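Local coordinates for protein DYNE8 (Micromonospora chersina, PDB 4AMM) that forms the acyltransferase domain of an iterative polyketide synthase of enediyne biosynthesis and probably loads malonyl extender units onto the synthase's carrier domain, at residues A25-L30 with G63-L68; V6-P11 with G18-V23; A191-A196 with G294-R299; D154-I159 with A182-G187. All blocks are in the same frame, centred on the assembly; numbering follows the deposited sequence. Where two conformers were deposited one is given.

How the interactions relate
The four contacts form two pairs that lie far apart in space. Interactions 1 and 2, with centres about 12 Å apart, share helix 13-27 and meet where Leu-68 CD2 lies 3.6 Å from Leu-20 CD2; both belong to the small domain built round the antiparallel sheet 4-10, 52-58, 89-92 and 81-84. Interactions 3 and 4, likewise about 12 Å between centres, touch where Thr-194 OG1 and Ser-184 OG make a weak hydrogen bond. The nearest atoms of interactions 2 and 4 are about 17 Å apart, so the pairs do not touch. Interaction 4 involves helix 178-185, which begins at the last glycine of a sequence that fits a nucleophile elbow around Ser-176, the probable acyl-carrying serine.

Interaction 1: A25-L30 with G63-L68; sequences AAATAL and GLVAAL
Ala-27 and Thr-28 meet Leu-64 and Val-65 through aliphatic carbons alone, with no ring among them; the flat group that matters is the peptide carbonyl of Ala-25, within the first segment. Thr-28 OG1 reaches back to Ala-25 O at 3.0 Å, tilted 27° from the carbonyl plane. That bond turns the hydroxyl away from the neighbouring helix and leaves the methyl to face it. With OG1 lodged between the backbone N and the carbonyl carbon (chi1 60°), CG2 is carried over to Val-65 CG2, 3.9 Å away, the two side chains meeting at a slant. Threonine suits this solvent-facing position, since one branch satisfies a carbonyl of the last helical turn and the other packs.

Deeper in, Ala-27 CB points at the second helix and touches Leu-64 CD2 at 3.8 Å; Val-65 CG2 stands 4.3 Å from the same CB. A small residue here lets the backbones approach closely, with the CA atoms of Ala-27 and Val-65 6.6 Å apart. A type II turn from Ala-27 to Leu-30 leads the chain off. Leu-64 also packs on Leu-35 of helix 32-45. The contact joins the C-terminal end of helix 13-27 to helix 61-76, beside the antiparallel sheet, where Leu-68 touches Phe-54 of strand 52-58. Across the segments it is purely apolar, so its cohesion should come from dispersion and the removal of methyl groups from water.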
loop_
_atom_site.group_PDB
_atom_site.type_symbol
_atom_site.label_atom_id
_atom_site.label_comp_id
_atom_site.label_asym_id
_atom_site.label_seq_id
_atom_site.Cartn_x
_atom_site.Cartn_y
_atom_site.Cartn_z
ATOM N N ALA A 25 25.331 -10.160 -20.837
ATOM C CA ALA A 25 26.418 -11.087 -21.132
ATOM C C ALA A 25 27.040 -11.672 -19.865
ATOM O O ALA A 25 27.191 -12.889 -19.763
ATOM C CB ALA A 25 27.458 -10.374 -21.964
ATOM N N ALA A 26 27.339 -10.807 -18.893
ATOM C CA ALA A 26 27.993 -11.171 -17.634
ATOM C C ALA A 26 27.152 -12.032 -16.741
ATOM O O ALA A 26 27.717 -12.652 -15.819
ATOM C CB ALA A 26 28.384 -9.963 -16.861
ATOM N N ALA A 27 25.827 -12.002 -16.961
ATOM C CA ALA A 27 24.867 -12.577 -16.031
ATOM C C ALA A 27 24.531 -13.986 -16.410
ATOM O O ALA A 27 24.125 -14.768 -15.550
ATOM C CB ALA A 27 23.570 -11.712 -15.992
ATOM N N THR A 28 24.678 -14.317 -17.696
ATOM C CA THR A 28 24.312 -15.631 -18.171
ATOM C C THR A 28 25.214 -16.610 -17.397
ATOM O O THR A 28 26.435 -16.435 -17.310
ATOM C CB THR A 28 24.439 -15.752 -19.709
ATOM O OG1 THR A 28 25.795 -15.504 -20.079
ATOM C CG2 THR A 28 23.509 -14.730 -20.454
ATOM N N ALA A 29 24.579 -17.559 -16.722
ATOM C CA ALA A 29 25.289 -18.645 -16.011
ATOM C C ALA A 29 25.809 -18.364 -14.578
ATOM O O ALA A 29 26.180 -19.315 -13.854
ATOM C CB ALA A 29 26.449 -19.239 -16.912
ATOM N N LEU A 30 25.854 -17.101 -14.138
ATOM C CA LEU A 30 26.334 -16.856 -12.781
ATOM C C LEU A 30 25.613 -17.725 -11.757
ATOM O O LEU A 30 24.405 -17.911 -11.847
ATOM C CB LEU A 30 26.125 -15.380 -12.378
ATOM C CG LEU A 30 27.316 -14.442 -12.543
ATOM C CD1 LEU A 30 28.259 -14.794 -13.690
ATOM C CD2 LEU A 30 26.895 -12.976 -12.545
ATOM N N GLY A 63 16.492 -14.984 -14.364
ATOM C CA GLY A 63 15.476 -13.939 -14.164
ATOM C C GLY A 63 16.097 -12.571 -14.488
ATOM O O GLY A 63 15.402 -11.708 -15.032
ATOM N N LEU A 64 17.354 -12.421 -14.089
ATOM C CA LEU A 64 18.043 -11.167 -14.502
ATOM C C LEU A 64 18.157 -11.068 -16.026
ATOM O O LEU A 64 17.852 -10.028 -16.600
ATOM C CB LEU A 64 19.375 -11.018 -13.793
ATOM C CG LEU A 64 20.178 -9.770 -14.238
ATOM C CD1 LEU A 64 19.356 -8.459 -13.933
ATOM C CD2 LEU A 64 21.503 -9.741 -13.459
ATOM N N VAL A 65 18.570 -12.146 -16.701
ATOM C CA VAL A 65 18.685 -12.124 -18.196
ATOM C C VAL A 65 17.346 -11.785 -18.792
ATOM O O VAL A 65 17.280 -10.930 -19.715
ATOM C CB VAL A 65 19.194 -13.492 -18.721
ATOM C CG1 VAL A 65 19.111 -13.565 -20.243
ATOM C CG2 VAL A 65 20.505 -13.661 -18.273
ATOM N N ALA A 66 16.259 -12.396 -18.275
ATOM C CA ALA A 66 14.914 -12.113 -18.767
ATOM C C ALA A 66 14.554 -10.627 -18.588
ATOM O O ALA A 66 14.034 -9.993 -19.532
ATOM C CB ALA A 66 13.839 -12.976 -18.057
ATOM N N ALA A 67 14.788 -10.088 -17.380
ATOM C CA ALA A 67 14.561 -8.645 -17.197
ATOM C C ALA A 67 15.382 -7.692 -18.102
ATOM O O ALA A 67 14.827 -6.718 -18.586
ATOM C CB ALA A 67 14.792 -8.261 -15.710
ATOM N N LEU A 68 16.658 -8.036 -18.280
ATOM C CA LEU A 68 17.463 -7.290 -19.214
ATOM C C LEU A 68 16.912 -7.338 -20.660
ATOM O O LEU A 68 16.918 -6.322 -21.339
ATOM C CB LEU A 68 18.942 -7.707 -19.117
ATOM C CG LEU A 68 19.579 -7.381 -17.738
ATOM C CD1 LEU A 68 20.847 -8.141 -17.548
ATOM C CD2 LEU A 68 19.881 -5.882 -17.574
#

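Interaction 2: V6-P11 with G18-V23; sequences VVCGAP and GLLTRV
Cys-8 SG sits against two leucine methyls of helix 13-27: Leu-20 CD2 at 3.5 Å and Leu-19 CD2 at 3.7 Å. Leu-19 CD2 also comes to 3.2 Å from Gly-9 O, a tight approach of a methyl to a backbone carbonyl oxygen. The thiol is small and weakly polar, which suits a buried spot where a strand residue must fit between two branched side chains. The side chain leaves the strand toward the helix, and chi1 of 66°, with SG between the backbone N and the carbonyl carbon, sets the sulfur where both methyls can reach it. Leu-19 has CG anti to its own backbone N (chi1 175°) and presents one branch to both Cys-8 and Gly-9. Leu-20 starts out less directly aimed, and its CD2 end swings back to the sulfur.

Beyond this shell, His-46 from a loop packs on both Cys-8 and Leu-19, while Leu-20 is backed by Phe-54 of strand 52-58 and by Leu-68 and Leu-72 of helix 61-76. Strand 6-10 is held along one edge by backbone hydrogen bonds to strand 52-58, among them Cys-8 with Phe-54. Val-7 packs on Ala-394 instead.

The axes of strand 6-10 and helix 18-23 approach to 8.9 Å and run at 144°, roughly antiparallel but clearly splayed. This is a beta-alpha unit in which the helix turns back over the edge strand of an antiparallel sheet. Together with helix 61-76 it gives a two-layer alpha/beta arrangement, consistent with the ketosynthase-to-acyltransferase linker domain of related polyketide synthases.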
loop_
_atom_site.group_PDB
_atom_site.type_symbol
_atom_site.label_atom_id
_atom_site.label_comp_id
_atom_site.label_asym_id
_atom_site.label_seq_id
_atom_site.Cartn_x
_atom_site.Cartn_y
_atom_site.Cartn_z
ATOM N N VAL A 6 18.915 -5.752 -8.510
ATOM C CA VAL A 6 19.947 -5.430 -9.462
ATOM C C VAL A 6 19.637 -4.088 -10.068
ATOM O O VAL A 6 18.574 -3.871 -10.669
ATOM C CB VAL A 6 19.993 -6.454 -10.621
ATOM C CG1 VAL A 6 21.074 -6.076 -11.537
ATOM C CG2 VAL A 6 20.230 -7.818 -9.996
ATOM N N VAL A 7 20.520 -3.090 -9.761
ATOM C CA VAL A 7 20.335 -1.767 -10.305
ATOM C C VAL A 7 21.483 -1.375 -11.198
ATOM O O VAL A 7 22.615 -1.826 -10.961
ATOM C CB VAL A 7 20.166 -0.691 -9.190
ATOM C CG1 VAL A 7 19.057 -1.037 -8.196
ATOM C CG2 VAL A 7 21.516 -0.408 -8.401
ATOM N N CYS A 8 21.199 -0.479 -12.133
ATOM C CA CYS A 8 22.314 0.238 -12.767
ATOM C C CYS A 8 21.813 1.441 -13.503
ATOM O O CYS A 8 20.634 1.705 -13.554
ATOM C CB CYS A 8 23.162 -0.642 -13.617
ATOM S SG CYS A 8 22.236 -1.187 -14.979
ATOM N N GLY A 9 22.771 2.196 -14.080
ATOM C CA GLY A 9 22.354 3.364 -14.782
ATOM C C GLY A 9 23.466 3.920 -15.647
ATOM O O GLY A 9 24.557 3.397 -15.667
ATOM N N ALA A 10 23.109 4.957 -16.342
ATOM C CA ALA A 10 24.028 5.516 -17.324
ATOM C C ALA A 10 23.587 6.932 -17.656
ATOM O O ALA A 10 22.507 7.412 -17.274
ATOM C CB ALA A 10 24.092 4.585 -18.546
ATOM N N PRO A 11 24.430 7.639 -18.465
ATOM C CA PRO A 11 24.039 9.026 -18.687
ATOM C C PRO A 11 22.877 9.245 -19.627
ATOM O O PRO A 11 22.250 10.303 -19.578
ATOM C CB PRO A 11 25.337 9.670 -19.308
ATOM C CG PRO A 11 26.387 8.867 -18.822
ATOM C CD PRO A 11 25.856 7.424 -18.695
ATOM N N GLY A 18 24.025 0.026 -23.978
ATOM C CA GLY A 18 25.345 -0.610 -23.946
ATOM C C GLY A 18 25.678 -1.309 -22.647
ATOM O O GLY A 18 26.082 -2.496 -22.626
ATOM N N LEU A 19 25.404 -0.635 -21.503
ATOM C CA LEU A 19 25.628 -1.245 -20.234
ATOM C C LEU A 19 24.764 -2.497 -19.990
ATOM O O LEU A 19 25.253 -3.534 -19.526
ATOM C CB LEU A 19 25.368 -0.187 -19.159
ATOM C CG LEU A 19 25.451 -0.740 -17.745
ATOM C CD1 LEU A 19 26.787 -1.351 -17.429
ATOM C CD2 LEU A 19 25.127 0.410 -16.745
ATOM N N LEU A 20 23.467 -2.340 -20.280
ATOM C CA LEU A 20 22.582 -3.468 -20.092
ATOM C C LEU A 20 22.980 -4.705 -20.948
ATOM O O LEU A 20 22.838 -5.828 -20.527
ATOM C CB LEU A 20 21.131 -3.101 -20.339
ATOM C CG LEU A 20 20.562 -2.057 -19.352
ATOM C CD1 LEU A 20 19.082 -1.861 -19.642
ATOM C CD2 LEU A 20 20.759 -2.414 -17.891
ATOM N N THR A 21 23.442 -4.434 -22.149
ATOM C CA THR A 21 23.926 -5.520 -23.023
ATOM C C THR A 21 25.105 -6.233 -22.354
ATOM O O THR A 21 25.205 -7.461 -22.329
ATOM C CB THR A 21 24.332 -4.914 -24.390
ATOM O OG1 THR A 21 23.168 -4.391 -24.999
ATOM C CG2 THR A 21 24.956 -5.974 -25.298
ATOM N N ARG A 22 26.013 -5.475 -21.756
ATOM C CA ARG A 22 27.156 -6.092 -21.111
ATOM C C ARG A 22 26.788 -6.795 -19.819
ATOM O O ARG A 22 27.289 -7.871 -19.502
ATOM C CB ARG A 22 28.225 -5.034 -20.878
ATOM C CG ARG A 22 28.849 -4.641 -22.236
ATOM C CD ARG A 22 29.953 -3.653 -22.028
ATOM N NE ARG A 22 30.490 -3.180 -23.295
ATOM C CZ ARG A 22 31.507 -3.760 -23.935
ATOM N NH1 ARG A 22 32.089 -4.843 -23.438
ATOM N NH2 ARG A 22 31.938 -3.266 -25.077
ATOM N N VAL A 23 25.884 -6.206 -19.031
ATOM C CA VAL A 23 25.447 -6.929 -17.854
ATOM C C VAL A 23 24.734 -8.234 -18.235
ATOM O O VAL A 23 24.903 -9.224 -17.530
ATOM C CB VAL A 23 24.475 -6.031 -17.030
ATOM C CG1 VAL A 23 23.965 -6.806 -15.844
ATOM C CG2 VAL A 23 25.210 -4.763 -16.576
#

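Interaction 3: A191-A196 with G294-R299; sequences ADDTLA and GRLPWR
Asp-193 meets Leu-296 and Pro-297 at the surface, mainly through van der Waals contact. Its OD2 lies 3.4 Å from Pro-297 CD and 3.5 Å from Pro-297 CG, the carboxylate and the pyrrolidine ring coming from opposite directions. The CD carbon, next to the ring nitrogen, probably carries slightly positive hydrogens, making it a tolerable neighbour for a carboxylate oxygen. Leu-296 CD2 stands 4.3 Å from Asp-193 CG, a looser touch. The aspartate reaches the loop because its CG lies anti to the carbonyl carbon (chi1 -69°) on a helix position facing that way. Leu-296 also packs on Leu-189 and Leu-197, where an aliphatic side chain is well placed.

Polar interactions shape each segment separately. Asp-193 lies in the first turn of helix 191-206, and its backbone N is hydrogen-bonded to OD1 of Asp-190, just ahead of the helix; the carboxylate of Asp-193 probably also gains from the positive end of the helix dipole. The other partner is a connection of the acyltransferase domain, leading from helix 283-294 to strand 305-306 of the parallel sheet. Within it Pro-297 centres an inverse gamma turn, with Trp-298 N 2.9 Å from Leu-296 O, and the ring's restricted backbone suits so tight a turn. Trp-298 NE1 bonds to Ala-293 O, while its indole packs on Pro-319, Val-320 and Leu-323 of helix 319-328.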
loop_
_atom_site.group_PDB
_atom_site.type_symbol
_atom_site.label_atom_id
_atom_site.label_comp_id
_atom_site.label_asym_id
_atom_site.label_seq_id
_atom_site.Cartn_x
_atom_site.Cartn_y
_atom_site.Cartn_z
ATOM N N ALA A 191 7.141 8.183 16.158
ATOM C CA ALA A 191 6.862 6.757 16.059
ATOM C C ALA A 191 6.345 6.166 17.361
ATOM O O ALA A 191 5.463 5.305 17.324
ATOM C CB ALA A 191 8.121 5.970 15.569
ATOM N N ASP A 192 6.904 6.528 18.525
ATOM C CA ASP A 192 6.444 5.865 19.765
ATOM C C ASP A 192 5.005 6.252 20.071
ATOM O O ASP A 192 4.225 5.374 20.459
ATOM C CB ASP A 192 7.316 6.278 20.954
ATOM C CG ASP A 192 8.710 5.667 20.921
ATOM O OD1 ASP A 192 9.009 4.641 20.228
ATOM O OD2 ASP A 192 9.559 6.260 21.647
ATOM N N ASP A 193 4.657 7.528 19.886
ATOM C CA ASP A 193 3.274 7.999 20.131
ATOM C C ASP A 193 2.324 7.340 19.125
ATOM O O ASP A 193 1.192 6.986 19.493
ATOM C CB ASP A 193 3.179 9.510 20.109
ATOM C CG ASP A 193 3.882 10.152 21.300
ATOM O OD1 ASP A 193 4.181 9.471 22.304
ATOM O OD2 ASP A 193 4.002 11.388 21.177
ATOM N N THR A 194 2.759 7.167 17.879
ATOM C CA THR A 194 1.906 6.549 16.856
ATOM C C THR A 194 1.602 5.108 17.194
ATOM O O THR A 194 0.449 4.690 17.049
ATOM C CB THR A 194 2.597 6.695 15.523
ATOM O OG1 THR A 194 2.775 8.088 15.224
ATOM C CG2 THR A 194 1.727 6.117 14.390
ATOM N N LEU A 195 2.595 4.338 17.606
ATOM C CA LEU A 195 2.347 2.964 18.018
ATOM C C LEU A 195 1.479 2.934 19.250
ATOM O O LEU A 195 0.564 2.074 19.279
ATOM C CB LEU A 195 3.711 2.268 18.226
ATOM C CG LEU A 195 3.574 0.850 18.653
ATOM C CD1 LEU A 195 2.934 -0.050 17.575
ATOM C CD2 LEU A 195 4.924 0.237 19.080
ATOM N N ALA A 196 1.684 3.803 20.246
ATOM C CA ALA A 196 0.868 3.823 21.398
ATOM C C ALA A 196 -0.598 4.146 21.018
ATOM O O ALA A 196 -1.535 3.510 21.541
ATOM C CB ALA A 196 1.455 4.813 22.435
ATOM N N GLY A 294 -6.306 12.863 22.451
ATOM C CA GLY A 294 -6.272 14.250 22.884
ATOM C C GLY A 294 -5.125 14.518 23.823
ATOM O O GLY A 294 -4.848 15.672 24.081
ATOM N N ARG A 295 -4.505 13.462 24.324
ATOM C CA ARG A 295 -3.361 13.508 25.239
ATOM C C ARG A 295 -2.015 13.613 24.522
ATOM O O ARG A 295 -0.956 13.691 25.194
ATOM C CB ARG A 295 -3.339 12.248 26.107
ATOM C CG ARG A 295 -4.497 12.088 27.103
ATOM C CD ARG A 295 -4.557 10.657 27.629
ATOM N NE ARG A 295 -5.715 10.457 28.512
ATOM C CZ ARG A 295 -6.352 9.294 28.645
ATOM N NH1 ARG A 295 -5.969 8.218 27.941
ATOM N NH2 ARG A 295 -7.382 9.199 29.475
ATOM N N LEU A 296 -2.011 13.678 23.192
ATOM C CA LEU A 296 -0.717 13.561 22.476
ATOM C C LEU A 296 -0.271 14.885 21.926
ATOM O O LEU A 296 -1.072 15.729 21.528
ATOM C CB LEU A 296 -0.826 12.557 21.262
ATOM C CG LEU A 296 -1.241 11.198 21.777
ATOM C CD1 LEU A 296 -1.602 10.340 20.577
ATOM C CD2 LEU A 296 -0.229 10.563 22.614
ATOM N N PRO A 297 1.051 15.038 21.790
ATOM C CA PRO A 297 1.637 16.314 21.333
ATOM C C PRO A 297 1.656 16.433 19.787
ATOM O O PRO A 297 2.726 16.531 19.154
ATOM C CB PRO A 297 3.058 16.231 21.913
ATOM C CG PRO A 297 3.413 14.746 21.748
ATOM C CD PRO A 297 2.068 14.023 22.098
ATOM N N TRP A 298 0.483 16.503 19.202
ATOM C CA TRP A 298 0.362 16.645 17.728
ATOM C C TRP A 298 1.053 17.824 17.120
ATOM O O TRP A 298 0.997 18.944 17.723
ATOM C CB TRP A 298 -1.136 16.771 17.324
ATOM C CG TRP A 298 -1.918 15.511 17.644
ATOM C CD1 TRP A 298 -2.697 15.271 18.752
ATOM C CD2 TRP A 298 -2.000 14.341 16.834
ATOM N NE1 TRP A 298 -3.224 14.010 18.711
ATOM C CE2 TRP A 298 -2.805 13.413 17.545
ATOM C CE3 TRP A 298 -1.405 13.968 15.624
ATOM C CZ2 TRP A 298 -3.097 12.145 17.037
ATOM C CZ3 TRP A 298 -1.675 12.682 15.127
ATOM C CH2 TRP A 298 -2.526 11.796 15.819
ATOM N N ARG A 299 1.719 17.634 15.982
ATOM C CA ARG A 299 2.263 18.753 15.189
ATOM C C ARG A 299 1.601 18.809 13.829
ATOM O O ARG A 299 1.064 17.803 13.350
ATOM C CB ARG A 299 3.790 18.579 15.031
ATOM C CG ARG A 299 4.539 18.298 16.355
ATOM C CD ARG A 299 6.043 18.549 16.307
ATOM N NE ARG A 299 6.659 18.189 17.595
ATOM C CZ ARG A 299 7.971 18.224 17.871
ATOM N NH1 ARG A 299 8.851 18.632 16.951
ATOM N NH2 ARG A 299 8.407 17.867 19.079
#

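Interaction 4: D154-I159 with A182-G187; sequences DSLAGI and ALSWAG
Ile-159 CD1 reaches Trp-185 CB at 3.9 Å and Trp-185 N at 4.0 Å, so the isoleucine tip packs on the base of the tryptophan rather than on its ring. Its CG1 lies anti to the carbonyl carbon (chi1 -70°), and chi2 of 165° extends CD1 straight across to the other helix; the unbranched CG1-CD1 limb of the beta-branched isoleucine reaches the partner, while CG2 stays close to its own helix. The two side chains cross at about a right angle. Trp-185 CG, anti to the backbone N (chi1 168°), carries the indole away past Ala-182 O, which lies in the ring plane at its edge.

One turn earlier, Leu-156 CD2 touches Ser-184 OG at 3.8 Å and Ser-184 CB at 4.1 Å. The hydroxyl is satisfied by Leu-189 O, so a short polar side chain can sit beside a leucine methyl. Gly-187, with positive phi, ends the second helix in a Schellman motif.

The contact joins helices 144-165 and 178-185. Ile-159 also touches Phe-103, and Trp-185 touches Leu-101, both of strand 99-103 in the parallel sheet; Leu-156 reaches on to helix 191-206, and Ala-182 and Ala-186 lie against strand 305-306.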
loop_
_atom_site.group_PDB
_atom_site.type_symbol
_atom_site.label_atom_id
_atom_site.label_comp_id
_atom_site.label_asym_id
_atom_site.label_seq_id
_atom_site.Cartn_x
_atom_site.Cartn_y
_atom_site.Cartn_z
ATOM N N ASP A 154 5.004 -2.494 11.736
ATOM C CA ASP A 154 5.642 -2.837 10.438
ATOM C C ASP A 154 5.689 -1.596 9.572
ATOM O O ASP A 154 6.675 -1.372 8.853
ATOM C CB ASP A 154 4.960 -4.001 9.710
ATOM C CG ASP A 154 5.229 -5.343 10.374
ATOM O OD1 ASP A 154 6.312 -5.549 10.981
ATOM O OD2 ASP A 154 4.339 -6.221 10.236
ATOM N N SER A 155 4.632 -0.791 9.514
ATOM C CA SER A 155 4.670 0.488 8.729
ATOM C C SER A 155 5.777 1.386 9.222
ATOM O O SER A 155 6.440 2.094 8.398
ATOM C CB SER A 155 3.312 1.166 8.709
ATOM O OG SER A 155 2.413 0.266 8.036
ATOM N N LEU A 156 5.941 1.489 10.529
ATOM C CA LEU A 156 6.990 2.404 11.060
ATOM C C LEU A 156 8.358 1.840 10.686
ATOM O O LEU A 156 9.276 2.624 10.419
ATOM C CB LEU A 156 6.868 2.476 12.605
ATOM C CG LEU A 156 5.637 3.232 13.014
ATOM C CD1 LEU A 156 5.410 3.028 14.548
ATOM C CD2 LEU A 156 5.686 4.768 12.727
ATOM N N ALA A 157 8.534 0.530 10.628
ATOM C CA ALA A 157 9.798 -0.078 10.128
ATOM C C ALA A 157 9.954 0.263 8.674
ATOM O O ALA A 157 11.087 0.624 8.236
ATOM C CB ALA A 157 9.777 -1.567 10.318
ATOM N N GLY A 158 8.898 0.234 7.862
ATOM C CA GLY A 158 9.049 0.724 6.471
ATOM C C GLY A 158 9.401 2.186 6.402
ATOM O O GLY A 158 10.176 2.505 5.486
ATOM N N ILE A 159 8.869 3.049 7.259
ATOM C CA ILE A 159 9.295 4.438 7.216
ATOM C C ILE A 159 10.792 4.508 7.584
ATOM O O ILE A 159 11.511 5.307 6.947
ATOM C CB ILE A 159 8.455 5.221 8.194
ATOM C CG1 ILE A 159 7.002 5.329 7.660
ATOM C CG2 ILE A 159 9.060 6.622 8.443
ATOM C CD1 ILE A 159 5.982 5.773 8.716
ATOM N N ALA A 182 0.665 7.384 7.946
ATOM C CA ALA A 182 0.893 8.478 7.012
ATOM C C ALA A 182 1.187 9.764 7.802
ATOM O O ALA A 182 2.110 10.535 7.388
ATOM C CB ALA A 182 -0.274 8.654 6.036
ATOM N N LEU A 183 0.418 10.040 8.838
ATOM C CA LEU A 183 0.657 11.258 9.647
ATOM C C LEU A 183 1.997 11.156 10.304
ATOM O O LEU A 183 2.683 12.198 10.420
ATOM C CB LEU A 183 -0.460 11.340 10.701
ATOM C CG LEU A 183 -1.770 11.818 10.093
ATOM C CD1 LEU A 183 -2.938 11.691 11.046
ATOM C CD2 LEU A 183 -1.739 13.322 9.629
ATOM N N SER A 184 2.455 9.998 10.758
ATOM C CA SER A 184 3.769 9.855 11.407
ATOM C C SER A 184 4.850 10.144 10.370
ATOM O O SER A 184 5.799 10.930 10.606
ATOM C CB SER A 184 3.969 8.487 12.064
ATOM O OG SER A 184 5.165 8.510 12.844
ATOM N N TRP A 185 4.713 9.570 9.187
ATOM C CA TRP A 185 5.661 9.867 8.104
ATOM C C TRP A 185 5.731 11.346 7.803
ATOM O O TRP A 185 6.855 11.876 7.515
ATOM C CB TRP A 185 5.220 9.073 6.824
ATOM C CG TRP A 185 5.952 9.506 5.528
ATOM C CD1 TRP A 185 7.198 9.096 5.114
ATOM C CD2 TRP A 185 5.473 10.478 4.595
ATOM N NE1 TRP A 185 7.556 9.824 3.973
ATOM C CE2 TRP A 185 6.497 10.594 3.594
ATOM C CE3 TRP A 185 4.266 11.189 4.440
ATOM C CZ2 TRP A 185 6.382 11.443 2.524
ATOM C CZ3 TRP A 185 4.141 12.007 3.300
ATOM C CH2 TRP A 185 5.203 12.115 2.373
ATOM N N ALA A 186 4.598 12.039 7.868
ATOM C CA ALA A 186 4.468 13.469 7.551
ATOM C C ALA A 186 4.959 14.313 8.748
ATOM O O ALA A 186 4.948 15.571 8.620
ATOM C CB ALA A 186 3.045 13.839 7.124
ATOM N N GLY A 187 5.402 13.702 9.820
ATOM C CA GLY A 187 5.922 14.505 10.996
ATOM C C GLY A 187 4.880 14.997 11.964
ATOM O O GLY A 187 5.217 15.787 12.881
#